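Local coordinates for SIR4-interacting protein SIF2 (Saccharomyces cerevisiae, PDB 1R5M) that antagonizes telomeric silencing in yeast and acts as a WD-repeat transcription corepressor within the Set3C complex, at residues Ser305-Arg313 and Leu325-Gly336; Asp351-Leu362 and Leu380-Gln389. All blocks are in the same frame, centred on the assembly; numbering follows the deposited sequence.

Interaction 1: Ser305-Arg313 and Leu325-Gly336; sequences SCSMDGSVR and LSIVDGVPIFAG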
loop_
_atom_site.group_PDB
_atom_site.type_symbol
_atom_site.label_atom_id
_atom_site.label_comp_id
_atom_site.label_asym_id
_atom_site.label_seq_id
_atom_site.Cartn_x
_atom_site.Cartn_y
_atom_site.Cartn_z
ATOM N N SER A 305 -9.328 -8.779 2.569
ATOM C CA SER A 305 -7.973 -9.036 3.025
ATOM C C SER A 305 -7.365 -10.243 2.333
ATOM O O SER A 305 -8.080 -11.088 1.798
ATOM C CB SER A 305 -7.977 -9.283 4.537
ATOM O OG SER A 305 -8.858 -10.348 4.875
ATOM N N CYS A 306 -6.039 -10.303 2.319
ATOM C CA CYS A 306 -5.349 -11.457 1.759
ATOM C C CYS A 306 -4.232 -11.801 2.731
ATOM O O CYS A 306 -3.747 -10.944 3.483
ATOM C CB CYS A 306 -4.847 -11.208 0.331
ATOM S SG CYS A 306 -3.791 -9.800 0.081
ATOM N N SER A 307 -3.814 -13.058 2.717
ATOM C CA SER A 307 -2.852 -13.516 3.697
ATOM C C SER A 307 -1.817 -14.510 3.209
ATOM O O SER A 307 -1.890 -15.021 2.091
ATOM C CB SER A 307 -3.657 -14.126 4.857
ATOM O OG SER A 307 -2.897 -14.985 5.684
ATOM N N MET A 308 -0.840 -14.768 4.070
ATOM C CA MET A 308 0.200 -15.729 3.759
ATOM C C MET A 308 -0.429 -17.120 3.712
ATOM O O MET A 308 0.206 -18.074 3.262
ATOM C CB MET A 308 1.305 -15.677 4.815
ATOM C CG MET A 308 2.224 -14.473 4.688
ATOM S SD MET A 308 3.226 -14.514 3.179
ATOM C CE MET A 308 4.557 -15.624 3.671
ATOM N N ASP A 309 -1.676 -17.235 4.170
ATOM C CA ASP A 309 -2.362 -18.523 4.138
ATOM C C ASP A 309 -2.917 -18.820 2.746
ATOM O O ASP A 309 -3.580 -19.838 2.534
ATOM C CB ASP A 309 -3.488 -18.600 5.192
ATOM C CG ASP A 309 -4.627 -17.616 4.942
ATOM O OD1 ASP A 309 -4.750 -17.072 3.827
ATOM O OD2 ASP A 309 -5.425 -17.403 5.882
ATOM N N GLY A 310 -2.640 -17.922 1.802
ATOM C CA GLY A 310 -3.087 -18.108 0.432
ATOM C C GLY A 310 -4.537 -17.789 0.117
ATOM O O GLY A 310 -5.012 -18.088 -0.980
ATOM N N SER A 311 -5.244 -17.165 1.054
ATOM C CA SER A 311 -6.646 -16.843 0.825
ATOM C C SER A 311 -6.955 -15.358 0.736
ATOM O O SER A 311 -6.218 -14.514 1.252
ATOM C CB SER A 311 -7.522 -17.454 1.926
ATOM O OG SER A 311 -7.353 -16.771 3.159
ATOM N N VAL A 312 -8.054 -15.065 0.053
ATOM C CA VAL A 312 -8.565 -13.714 -0.109
ATOM C C VAL A 312 -9.939 -13.805 0.534
ATOM O O VAL A 312 -10.736 -14.680 0.183
ATOM C CB VAL A 312 -8.719 -13.331 -1.593
ATOM C CG1 VAL A 312 -9.321 -11.940 -1.708
ATOM C CG2 VAL A 312 -7.365 -13.376 -2.284
ATOM N N ARG A 313 -10.215 -12.922 1.487
ATOM C CA ARG A 313 -11.493 -12.955 2.178
ATOM C C ARG A 313 -12.207 -11.615 2.164
ATOM O O ARG A 313 -11.608 -10.577 2.450
ATOM C CB ARG A 313 -11.283 -13.425 3.620
ATOM C CG ARG A 313 -10.700 -14.832 3.700
ATOM C CD ARG A 313 -10.358 -15.256 5.118
ATOM N NE ARG A 313 -9.614 -16.514 5.114
ATOM C CZ ARG A 313 -10.095 -17.672 5.551
ATOM N NH1 ARG A 313 -11.327 -17.741 6.041
ATOM N NH2 ARG A 313 -9.346 -18.765 5.489
ATOM N N LEU A 325 -14.877 -16.016 -0.152
ATOM C CA LEU A 325 -13.451 -16.278 -0.072
ATOM C C LEU A 325 -12.967 -17.130 -1.230
ATOM O O LEU A 325 -13.731 -17.893 -1.826
ATOM C CB LEU A 325 -13.094 -16.975 1.242
ATOM C CG LEU A 325 -13.440 -18.461 1.367
ATOM C CD1 LEU A 325 -12.773 -19.035 2.608
ATOM C CD2 LEU A 325 -14.945 -18.641 1.421
ATOM N N SER A 326 -11.689 -16.973 -1.545
ATOM C CA SER A 326 -11.044 -17.734 -2.605
ATOM C C SER A 326 -9.665 -18.083 -2.082
ATOM O O SER A 326 -9.049 -17.291 -1.370
ATOM C CB SER A 326 -10.937 -16.906 -3.883
ATOM O OG SER A 326 -12.211 -16.742 -4.478
ATOM N N ILE A 327 -9.176 -19.267 -2.427
ATOM C CA ILE A 327 -7.877 -19.686 -1.938
ATOM C C ILE A 327 -7.112 -20.584 -2.895
ATOM O O ILE A 327 -7.698 -21.344 -3.664
ATOM C CB ILE A 327 -8.022 -20.439 -0.593
ATOM C CG1 ILE A 327 -6.647 -20.879 -0.082
ATOM C CG2 ILE A 327 -8.930 -21.648 -0.774
ATOM C CD1 ILE A 327 -6.695 -21.671 1.206
ATOM N N VAL A 328 -5.791 -20.467 -2.837
ATOM C CA VAL A 328 -4.890 -21.289 -3.627
ATOM C C VAL A 328 -4.073 -21.984 -2.547
ATOM O O VAL A 328 -3.022 -21.497 -2.131
ATOM C CB VAL A 328 -3.965 -20.441 -4.520
ATOM C CG1 VAL A 328 -2.974 -21.342 -5.246
ATOM C CG2 VAL A 328 -4.795 -19.663 -5.527
ATOM N N ASP A 329 -4.593 -23.113 -2.077
ATOM C CA ASP A 329 -3.965 -23.885 -1.014
ATOM C C ASP A 329 -2.455 -24.051 -1.143
ATOM O O ASP A 329 -1.947 -24.463 -2.187
ATOM C CB ASP A 329 -4.624 -25.265 -0.909
ATOM C CG ASP A 329 -4.456 -26.091 -2.169
ATOM O OD1 ASP A 329 -4.859 -25.616 -3.253
ATOM O OD2 ASP A 329 -3.923 -27.219 -2.075
ATOM N N GLY A 330 -1.750 -23.716 -0.068
ATOM C CA GLY A 330 -0.304 -23.849 -0.043
ATOM C C GLY A 330 0.492 -22.766 -0.745
ATOM O O GLY A 330 1.721 -22.792 -0.707
ATOM N N VAL A 331 -0.187 -21.817 -1.383
ATOM C CA VAL A 331 0.515 -20.746 -2.083
ATOM C C VAL A 331 0.238 -19.393 -1.435
ATOM O O VAL A 331 -0.816 -18.793 -1.643
ATOM C CB VAL A 331 0.109 -20.681 -3.569
ATOM C CG1 VAL A 331 0.933 -19.619 -4.288
ATOM C CG2 VAL A 331 0.316 -22.042 -4.223
ATOM N N PRO A 332 1.193 -18.898 -0.637
ATOM C CA PRO A 332 1.072 -17.612 0.054
ATOM C C PRO A 332 0.870 -16.426 -0.881
ATOM O O PRO A 332 1.333 -16.426 -2.022
ATOM C CB PRO A 332 2.393 -17.499 0.809
ATOM C CG PRO A 332 2.754 -18.935 1.075
ATOM C CD PRO A 332 2.436 -19.585 -0.243
ATOM N N ILE A 333 0.162 -15.418 -0.386
ATOM C CA ILE A 333 -0.055 -14.198 -1.144
ATOM C C ILE A 333 0.876 -13.171 -0.510
ATOM O O ILE A 333 0.919 -13.041 0.717
ATOM C CB ILE A 333 -1.515 -13.718 -1.040
ATOM C CG1 ILE A 333 -2.415 -14.673 -1.831
ATOM C CG2 ILE A 333 -1.635 -12.284 -1.553
ATOM C CD1 ILE A 333 -3.899 -14.380 -1.721
ATOM N N PHE A 334 1.631 -12.463 -1.344
ATOM C CA PHE A 334 2.578 -11.463 -0.860
ATOM C C PHE A 334 2.029 -10.044 -0.836
ATOM O O PHE A 334 2.525 -9.195 -0.094
ATOM C CB PHE A 334 3.852 -11.487 -1.710
ATOM C CG PHE A 334 4.757 -12.656 -1.427
ATOM C CD1 PHE A 334 5.958 -12.791 -2.111
ATOM C CD2 PHE A 334 4.416 -13.615 -0.475
ATOM C CE1 PHE A 334 6.810 -13.861 -1.854
ATOM C CE2 PHE A 334 5.266 -14.693 -0.210
ATOM C CZ PHE A 334 6.465 -14.812 -0.903
ATOM N N ALA A 335 1.017 -9.776 -1.653
ATOM C CA ALA A 335 0.433 -8.441 -1.697
ATOM C C ALA A 335 -0.916 -8.445 -2.395
ATOM O O ALA A 335 -1.163 -9.263 -3.276
ATOM C CB ALA A 335 1.381 -7.482 -2.407
ATOM N N GLY A 336 -1.781 -7.526 -1.977
ATOM C CA GLY A 336 -3.105 -7.395 -2.559
ATOM C C GLY A 336 -3.425 -5.919 -2.707
ATOM O O GLY A 336 -3.066 -5.119 -1.837
#

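Interaction 2: Asp351-Leu362 and Leu380-Gln389; sequences DGQVNVYDLKKL and LPIPLYASYQ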
loop_
_atom_site.group_PDB
_atom_site.type_symbol
_atom_site.label_atom_id
_atom_site.label_comp_id
_atom_site.label_asym_id
_atom_site.label_seq_id
_atom_site.Cartn_x
_atom_site.Cartn_y
_atom_site.Cartn_z
ATOM N N ASP A 351 4.060 -17.847 -6.123
ATOM C CA ASP A 351 4.513 -18.558 -7.315
ATOM C C ASP A 351 4.642 -17.654 -8.542
ATOM O O ASP A 351 4.870 -18.136 -9.652
ATOM C CB ASP A 351 3.579 -19.737 -7.627
ATOM C CG ASP A 351 2.166 -19.297 -7.959
ATOM O OD1 ASP A 351 1.892 -18.080 -7.919
ATOM O OD2 ASP A 351 1.325 -20.172 -8.263
ATOM N N GLY A 352 4.501 -16.345 -8.341
ATOM C CA GLY A 352 4.630 -15.408 -9.446
ATOM C C GLY A 352 3.363 -15.148 -10.242
ATOM O O GLY A 352 3.391 -14.449 -11.259
ATOM N N GLN A 353 2.246 -15.706 -9.796
ATOM C CA GLN A 353 0.992 -15.493 -10.504
ATOM C C GLN A 353 0.191 -14.361 -9.883
ATOM O O GLN A 353 0.154 -14.202 -8.660
ATOM C CB GLN A 353 0.138 -16.762 -10.506
ATOM C CG GLN A 353 -1.166 -16.604 -11.286
ATOM C CD GLN A 353 -1.848 -17.926 -11.580
ATOM O OE1 GLN A 353 -1.198 -18.892 -11.982
ATOM N NE2 GLN A 353 -3.167 -17.969 -11.403
ATOM N N VAL A 354 -0.441 -13.571 -10.741
ATOM C CA VAL A 354 -1.284 -12.475 -10.293
ATOM C C VAL A 354 -2.717 -12.851 -10.624
ATOM O O VAL A 354 -3.025 -13.203 -11.763
ATOM C CB VAL A 354 -0.972 -11.152 -11.027
ATOM C CG1 VAL A 354 -1.971 -10.074 -10.604
ATOM C CG2 VAL A 354 0.445 -10.705 -10.723
ATOM N N ASN A 355 -3.584 -12.802 -9.621
ATOM C CA ASN A 355 -4.994 -13.096 -9.829
ATOM C C ASN A 355 -5.768 -11.813 -9.601
ATOM O O ASN A 355 -5.487 -11.070 -8.658
ATOM C CB ASN A 355 -5.506 -14.147 -8.834
ATOM C CG ASN A 355 -5.339 -15.573 -9.334
ATOM O OD1 ASN A 355 -5.741 -16.522 -8.657
ATOM N ND2 ASN A 355 -4.754 -15.730 -10.513
ATOM N N VAL A 356 -6.722 -11.538 -10.479
ATOM C CA VAL A 356 -7.572 -10.371 -10.323
ATOM C C VAL A 356 -8.956 -10.936 -10.035
ATOM O O VAL A 356 -9.496 -11.717 -10.823
ATOM C CB VAL A 356 -7.622 -9.506 -11.596
ATOM C CG1 VAL A 356 -8.545 -8.311 -11.376
ATOM C CG2 VAL A 356 -6.225 -9.018 -11.947
ATOM N N TYR A 357 -9.507 -10.565 -8.885
ATOM C CA TYR A 357 -10.828 -11.026 -8.470
ATOM C C TYR A 357 -11.883 -9.963 -8.736
ATOM O O TYR A 357 -11.628 -8.766 -8.598
ATOM C CB TYR A 357 -10.799 -11.398 -6.986
ATOM C CG TYR A 357 -9.973 -12.633 -6.721
ATOM C CD1 TYR A 357 -10.500 -13.905 -6.941
ATOM C CD2 TYR A 357 -8.641 -12.533 -6.317
ATOM C CE1 TYR A 357 -9.720 -15.048 -6.770
ATOM C CE2 TYR A 357 -7.854 -13.667 -6.143
ATOM C CZ TYR A 357 -8.399 -14.921 -6.373
ATOM O OH TYR A 357 -7.618 -16.044 -6.232
ATOM N N ASP A 358 -13.070 -10.412 -9.126
ATOM C CA ASP A 358 -14.168 -9.511 -9.437
ATOM C C ASP A 358 -15.132 -9.429 -8.262
ATOM O O ASP A 358 -15.678 -10.441 -7.817
ATOM C CB ASP A 358 -14.887 -10.008 -10.692
ATOM C CG ASP A 358 -16.002 -9.087 -11.132
ATOM O OD1 ASP A 358 -15.984 -7.895 -10.760
ATOM O OD2 ASP A 358 -16.891 -9.558 -11.871
ATOM N N LEU A 359 -15.329 -8.213 -7.764
ATOM C CA LEU A 359 -16.210 -7.981 -6.629
ATOM C C LEU A 359 -17.533 -7.352 -7.056
ATOM O O LEU A 359 -18.418 -7.156 -6.230
ATOM C CB LEU A 359 -15.523 -7.048 -5.625
ATOM C CG LEU A 359 -14.076 -7.363 -5.231
ATOM C CD1 LEU A 359 -13.580 -6.307 -4.241
ATOM C CD2 LEU A 359 -13.992 -8.749 -4.611
ATOM N N LYS A 360 -17.662 -7.046 -8.344
ATOM C CA LYS A 360 -18.863 -6.402 -8.872
ATOM C C LYS A 360 -20.197 -6.975 -8.401
ATOM O O LYS A 360 -21.004 -6.263 -7.803
ATOM C CB LYS A 360 -18.830 -6.393 -10.403
ATOM C CG LYS A 360 -19.982 -5.622 -11.031
ATOM C CD LYS A 360 -19.836 -5.523 -12.539
ATOM C CE LYS A 360 -20.963 -4.697 -13.145
ATOM N NZ LYS A 360 -20.815 -4.541 -14.621
ATOM N N LYS A 361 -20.439 -8.253 -8.671
ATOM C CA LYS A 361 -21.699 -8.867 -8.267
ATOM C C LYS A 361 -21.848 -8.906 -6.751
ATOM O O LYS A 361 -22.944 -8.708 -6.222
ATOM C CB LYS A 361 -21.809 -10.276 -8.854
ATOM C CG LYS A 361 -21.676 -10.300 -10.371
ATOM C CD LYS A 361 -22.595 -9.272 -11.020
ATOM C CE LYS A 361 -22.340 -9.159 -12.515
ATOM N NZ LYS A 361 -23.162 -8.079 -13.131
ATOM N N LEU A 362 -20.744 -9.151 -6.055
ATOM C CA LEU A 362 -20.765 -9.199 -4.601
ATOM C C LEU A 362 -21.103 -7.827 -4.020
ATOM O O LEU A 362 -21.610 -7.729 -2.902
ATOM C CB LEU A 362 -19.410 -9.684 -4.073
ATOM C CG LEU A 362 -19.142 -11.182 -4.265
ATOM C CD1 LEU A 362 -17.662 -11.482 -4.102
ATOM C CD2 LEU A 362 -19.974 -11.975 -3.262
ATOM N N LEU A 380 -19.434 -17.982 -0.014
ATOM C CA LEU A 380 -19.501 -17.748 -1.451
ATOM C C LEU A 380 -18.084 -17.619 -1.997
ATOM O O LEU A 380 -17.175 -17.192 -1.289
ATOM C CB LEU A 380 -20.273 -16.459 -1.746
ATOM C CG LEU A 380 -21.733 -16.376 -1.292
ATOM C CD1 LEU A 380 -22.280 -14.989 -1.578
ATOM C CD2 LEU A 380 -22.553 -17.439 -2.010
ATOM N N PRO A 381 -17.870 -18.009 -3.259
ATOM C CA PRO A 381 -16.519 -17.888 -3.806
ATOM C C PRO A 381 -16.339 -16.496 -4.409
ATOM O O PRO A 381 -17.319 -15.854 -4.786
ATOM C CB PRO A 381 -16.488 -18.979 -4.865
ATOM C CG PRO A 381 -17.884 -18.919 -5.413
ATOM C CD PRO A 381 -18.736 -18.796 -4.158
ATOM N N ILE A 382 -15.105 -16.008 -4.468
ATOM C CA ILE A 382 -14.870 -14.703 -5.077
ATOM C C ILE A 382 -14.492 -15.020 -6.522
ATOM O O ILE A 382 -13.470 -15.650 -6.777
ATOM C CB ILE A 382 -13.714 -13.935 -4.402
ATOM C CG1 ILE A 382 -14.002 -13.751 -2.909
ATOM C CG2 ILE A 382 -13.565 -12.563 -5.053
ATOM C CD1 ILE A 382 -12.888 -13.052 -2.153
ATOM N N PRO A 383 -15.319 -14.589 -7.486
ATOM C CA PRO A 383 -15.064 -14.844 -8.908
ATOM C C PRO A 383 -13.674 -14.439 -9.384
ATOM O O PRO A 383 -13.220 -13.332 -9.111
ATOM C CB PRO A 383 -16.157 -14.038 -9.606
ATOM C CG PRO A 383 -17.275 -14.045 -8.607
ATOM C CD PRO A 383 -16.542 -13.785 -7.313
ATOM N N LEU A 384 -13.001 -15.346 -10.087
ATOM C CA LEU A 384 -11.680 -15.058 -10.630
ATOM C C LEU A 384 -11.903 -14.389 -11.981
ATOM O O LEU A 384 -12.445 -14.995 -12.906
ATOM C CB LEU A 384 -10.870 -16.343 -10.808
ATOM C CG LEU A 384 -9.480 -16.161 -11.424
ATOM C CD1 LEU A 384 -8.645 -15.211 -10.565
ATOM C CD2 LEU A 384 -8.795 -17.517 -11.540
ATOM N N TYR A 385 -11.489 -13.133 -12.090
ATOM C CA TYR A 385 -11.674 -12.368 -13.315
ATOM C C TYR A 385 -10.578 -12.595 -14.347
ATOM O O TYR A 385 -10.856 -12.760 -15.540
ATOM C CB TYR A 385 -11.743 -10.879 -12.966
ATOM C CG TYR A 385 -12.030 -9.960 -14.130
ATOM C CD1 TYR A 385 -13.274 -9.963 -14.756
ATOM C CD2 TYR A 385 -11.059 -9.072 -14.597
ATOM C CE1 TYR A 385 -13.547 -9.105 -15.816
ATOM C CE2 TYR A 385 -11.323 -8.211 -15.657
ATOM C CZ TYR A 385 -12.568 -8.232 -16.260
ATOM O OH TYR A 385 -12.836 -7.377 -17.303
ATOM N N ALA A 386 -9.332 -12.601 -13.886
ATOM C CA ALA A 386 -8.201 -12.768 -14.786
ATOM C C ALA A 386 -6.947 -13.201 -14.044
ATOM O O ALA A 386 -6.860 -13.072 -12.824
ATOM C CB ALA A 386 -7.941 -11.456 -15.515
ATOM N N SER A 387 -5.978 -13.719 -14.794
ATOM C CA SER A 387 -4.712 -14.162 -14.222
ATOM C C SER A 387 -3.548 -13.797 -15.137
ATOM O O SER A 387 -3.704 -13.721 -16.359
ATOM C CB SER A 387 -4.716 -15.681 -14.013
ATOM O OG SER A 387 -5.719 -16.090 -13.104
ATOM N N TYR A 388 -2.388 -13.562 -14.529
ATOM C CA TYR A 388 -1.160 -13.234 -15.250
ATOM C C TYR A 388 -0.083 -14.173 -14.713
ATOM O O TYR A 388 0.132 -14.249 -13.502
ATOM C CB TYR A 388 -0.751 -11.781 -14.995
ATOM C CG TYR A 388 0.484 -11.348 -15.755
ATOM C CD1 TYR A 388 0.492 -11.310 -17.149
ATOM C CD2 TYR A 388 1.643 -10.959 -15.080
ATOM C CE1 TYR A 388 1.622 -10.891 -17.857
ATOM C CE2 TYR A 388 2.776 -10.541 -15.776
ATOM C CZ TYR A 388 2.759 -10.508 -17.163
ATOM O OH TYR A 388 3.872 -10.080 -17.853
ATOM N N GLN A 389 0.581 -14.893 -15.613
ATOM C CA GLN A 389 1.619 -15.840 -15.222
ATOM C C GLN A 389 2.276 -16.390 -16.485
ATOM O O GLN A 389 1.756 -16.229 -17.584
ATOM C CB GLN A 389 0.984 -16.991 -14.421
ATOM C CG GLN A 389 1.894 -18.176 -14.100
ATOM C CD GLN A 389 2.966 -17.851 -13.078
ATOM O OE1 GLN A 389 2.966 -18.386 -11.963
ATOM N NE2 GLN A 389 3.885 -16.976 -13.449
#

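Interaction 1: Ser305-Arg313 and Leu325-Gly336
Ile333 reaches under the turn Ser307-Gly310 and splits its two branches between the strands on either side of that turn. CG2, anti to the backbone N, lies 3.7 Å from Cys306 SG, while CG1 runs beside the backbone N (chi1 -71°) and carries CD1 to within 3.7 Å of Val312 CG2, the two side chains crossing at about a right angle. Ile333 N donates to Ser307 O, which Gly310 N grips from the opposite face of the carbonyl, so one oxygen both closes the type I turn and ties it to strand 333-336. Cys306 SG also rests 3.6 Å from Gly336 CA, where the lack of a side chain leaves room for the sulfur. At the corner of the turn the bent Met308 chain lays SD 3.9 Å from Pro332 CB and obliquely beside the Phe334 ring, a Met-aromatic contact. Gly310, at positive phi, brings its CA to Val331 O, with Val328 O beyond on the same side, where a side chain would collide with both oxygens; its own O receives Val328 N, and Ile327 CG1 packs 3.4 Å from that oxygen. Further along, Val312 and Ser326 exchange two backbone bonds, and Arg313 and Leu325 lie side by side, with Leu325 CD1 over one face of the guanidinium, offset toward its rim. Arg313 NE donates to Ser311 OG, which in turn donates to Asp309 OD1 at 2.7 Å; Ser311 N completes an Asx turn on the same oxygen. Asp309 OD2 is held by His288 ND1, and Ser305 OG bonds both His288 and Trp315. This His-Ser-Asp-Trp network bracing a tight turn is the structural tetrad of WD40 repeats, here in WD 6, set against the start of WD 7 in the beta propeller.

Interaction 2: Asp351-Leu362 and Leu380-Gln389
A classic beta bulge interrupts the antiparallel pairing of strand 354-358, from WD 7 of the propeller, with strand 384-388. Tyr385 and Ala386 both face Val356, whose O takes Tyr385 N at 2.8 Å and Ala386 N at 3.2 Å, both in the carbonyl plane. Val356 N returns a bond to Ala386 O, and beyond the bulge Asp358 N reaches Pro383 O. Toward the other end, Val354 and Tyr388 form a hydrogen-bonded pair with their CB atoms 4.0 Å apart. The side chains of Val356 and Tyr385 run alongside each other in the same direction, whereas the phenol oxygen of Tyr385 bonds Pro424 O and its ring makes a cation-pi contact with Lys344. On the face carrying Asn355 and Tyr357, Leu384 sends out CG anti to its backbone N (chi1 178°), bringing CD1 over the Tyr357 ring, 24° off the normal, in a CH-pi contact; the same methyl lies 3.5 Å from Asn355 CG. The edge of that ring meets Ile382 O, and Ile382 crosses the Tyr357 side chain at about a right angle, with CG2 against Tyr357 CB. Asp358 OD1 caps the following helical turn by accepting from Lys360 N, and it also pairs with Lys344 in a salt bridge. Leu362, on that turn, slides past Leu380 in the opposite direction and touches Pro383 CD with CD1. Near the far end of the pairing, Asp351 OD1 accepts Gln353 N from above the carboxylate plane in an Asx turn, at 3.0 Å.

Overall arrangement
Both contacts are partly buried and lie on the same side of the propeller's centre, about 11 Å apart between centres. Backbone bonds cross both. In interaction 1, which joins the end of WD 6 to the start of WD 7, they frame Ile333, while serine and aspartate bonds stiffen 305-313 from within. Interaction 2 lies farther from the centre; its strand pairing carries a bulge, with aromatic and proline packing and more exposed side chains at its helical end. They meet where strands 321-327 and 380-388 run parallel: Leu325 N probably bonds Leu380 O, 2.8 Å away, and the Tyr357 ring packs against Ser326, whose hydroxyl bonds Ile382 O.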